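Local coordinates for protein KP6 killer toxin subunit alpha (Ustilago maydis virus P6, PDB 4GVB) that forms one subunit of a secreted, virally encoded heterodimeric antifungal toxin, recognising cellular receptors before the beta subunit joins in killing sensitive fungal cells, at residues A[62-65]-A[66-69]. Numbering follows the deposited sequence.
Sequences YSHC and SSLN
Tyr62 O takes the amide hydrogen of Ser66 N at 2.8 Å in a nearly straight bond (161°), and Ser63 O receives Ser67 N at 2.9 Å in a more bent one, carrying the helix 58-67 through its last turn. Leu68 N then divides itself between His64 O at 3.3 Å and Cys65 O at 3.1 Å. His64 O also accepts Ser67 OG at 2.7 Å, in the carbonyl plane and on a lone pair; chi1 of 77° brings this short hydroxyl back to the carbonyl, which thus holds two donors, Ser67 OG and Leu68 N. Ser66 CB, small enough to fit there, lies over one face of the Tyr62 ring, offset toward its rim, in a CH-pi contact 4.1 Å from the centroid. A methyl of Leu68, CD1, packs obliquely against the imidazole of His64; both side chains also touch helix 28-33, and buried Leu68 meets Val24 of the beta subunit, a place suited to a branched aliphatic residue. Cys65, also buried, turns its sulfur into a disulfide with Cys18 on strand 14-19, tying helix to sheet. Asn69, a residue type that tolerates positive phi (65°), takes the left-handed conformation that turns the chain out of the helix and sends its N to Ser66 O at 3.0 Å; with Asn70 N directed to Cys65 O, this is the Schellman motif that ends the helix beside the heterodimer interface.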
ATOM      1  N   TYR A  62     -10.963   6.656  -0.614  1.00 17.50           N
ATOM      2  CA  TYR A  62     -11.120   6.058   0.705  1.00 21.72           C
ATOM      3  C   TYR A  62     -11.139   4.543   0.636  1.00 20.96           C
ATOM      4  O   TYR A  62     -10.610   3.865   1.523  1.00 25.69           O
ATOM      5  CB  TYR A  62     -12.407   6.526   1.386  1.00 21.47           C
ATOM      6  CG  TYR A  62     -12.633   5.790   2.704  1.00 23.46           C
ATOM      7  CD1 TYR A  62     -11.933   6.148   3.850  1.00 28.50           C
ATOM      8  CD2 TYR A  62     -13.524   4.729   2.787  1.00 31.70           C
ATOM      9  CE1 TYR A  62     -12.135   5.473   5.055  1.00 31.27           C
ATOM     10  CE2 TYR A  62     -13.722   4.049   3.980  1.00 31.80           C
ATOM     11  CZ  TYR A  62     -13.026   4.428   5.103  1.00 32.96           C
ATOM     12  OH  TYR A  62     -13.230   3.753   6.280  1.00 41.74           O
ATOM     13  N   SER A  63     -11.782   4.006  -0.394  1.00 20.71           N
ATOM     14  CA  SER A  63     -11.910   2.561  -0.509  1.00 19.31           C
ATOM     15  C   SER A  63     -10.537   1.949  -0.704  1.00 20.09           C
ATOM     16  O   SER A  63     -10.280   0.834  -0.253  1.00 17.45           O
ATOM     17  CB  SER A  63     -12.838   2.162  -1.655  1.00 22.64           C
ATOM     18  OG  SER A  63     -12.139   2.165  -2.891  1.00 30.03           O
ATOM     19  N   HIS A  64      -9.645   2.685  -1.361  1.00 16.78           N
ATOM     20  CA  HIS A  64      -8.281   2.208  -1.534  1.00 19.40           C
ATOM     21  C   HIS A  64      -7.521   2.230  -0.204  1.00 19.33           C
ATOM     22  O   HIS A  64      -6.968   1.204   0.212  1.00 17.29           O
ATOM     23  CB  HIS A  64      -7.530   2.990  -2.627  1.00 17.92           C
ATOM     24  CG  HIS A  64      -6.084   2.623  -2.726  1.00 15.51           C
ATOM     25  ND1 HIS A  64      -5.075   3.391  -2.173  1.00 15.94           N
ATOM     26  CD2 HIS A  64      -5.472   1.560  -3.297  1.00 15.15           C
ATOM     27  CE1 HIS A  64      -3.909   2.808  -2.391  1.00 16.14           C
ATOM     28  NE2 HIS A  64      -4.123   1.695  -3.076  1.00 21.79           N
ATOM     29  N   CYS A  65      -7.490   3.382   0.469  1.00 19.02           N
ATOM     30  CA  CYS A  65      -6.796   3.456   1.759  1.00 18.64           C
ATOM     31  C   CYS A  65      -7.341   2.391   2.694  1.00 19.56           C
ATOM     32  O   CYS A  65      -6.573   1.698   3.364  1.00 19.84           O
ATOM     33  CB  CYS A  65      -6.947   4.836   2.409  1.00 18.62           C
ATOM     34  SG  CYS A  65      -6.073   6.134   1.517  1.00 16.41           S
ATOM     35  N   SER A  66      -8.664   2.265   2.728  1.00 19.95           N
ATOM     36  CA  SER A  66      -9.334   1.301   3.594  1.00 22.40           C
ATOM     37  C   SER A  66      -9.046  -0.163   3.230  1.00 24.64           C
ATOM     38  O   SER A  66      -8.967  -1.023   4.121  1.00 21.39           O
ATOM     39  CB  SER A  66     -10.841   1.563   3.604  1.00 24.57           C
ATOM     40  OG  SER A  66     -11.526   0.520   4.273  1.00 36.35           O
ATOM     41  N   SER A  67      -8.889  -0.447   1.937  1.00 19.91           N
ATOM     42  CA  SER A  67      -8.532  -1.800   1.493  1.00 22.06           C
ATOM     43  C   SER A  67      -7.170  -2.227   2.048  1.00 22.58           C
ATOM     44  O   SER A  67      -6.892  -3.431   2.229  1.00 21.80           O
ATOM     45  CB  SER A  67      -8.528  -1.903  -0.040  1.00 15.88           C
ATOM     46  OG  SER A  67      -7.364  -1.317  -0.634  1.00 19.98           O
ATOM     47  N   LEU A  68      -6.327  -1.234   2.326  1.00 17.72           N
ATOM     48  CA  LEU A  68      -4.986  -1.468   2.868  1.00 20.99           C
ATOM     49  C   LEU A  68      -4.925  -1.304   4.389  1.00 17.73           C
ATOM     50  O   LEU A  68      -3.848  -1.139   4.954  1.00 19.24           O
ATOM     51  CB  LEU A  68      -3.964  -0.535   2.203  1.00 19.54           C
ATOM     52  CG  LEU A  68      -3.671  -0.821   0.733  1.00 21.21           C
ATOM     53  CD1 LEU A  68      -2.754   0.260   0.161  1.00 20.63           C
ATOM     54  CD2 LEU A  68      -3.063  -2.214   0.568  1.00 20.23           C
ATOM     55  N   ASN A  69      -6.088  -1.369   5.028  1.00 17.14           N
ATOM     56  CA  ASN A  69      -6.207  -1.245   6.480  1.00 21.22           C
ATOM     57  C   ASN A  69      -5.793   0.123   6.993  1.00 24.15           C
ATOM     58  O   ASN A  69      -5.354   0.259   8.137  1.00 22.50           O
ATOM     59  CB  ASN A  69      -5.399  -2.335   7.188  1.00 21.52           C
ATOM     60  CG  ASN A  69      -5.999  -2.723   8.525  1.00 22.77           C
ATOM     61  OD1 ASN A  69      -7.214  -2.903   8.648  1.00 26.90           O
ATOM     62  ND2 ASN A  69      -5.154  -2.837   9.537  1.00 27.28           N
TER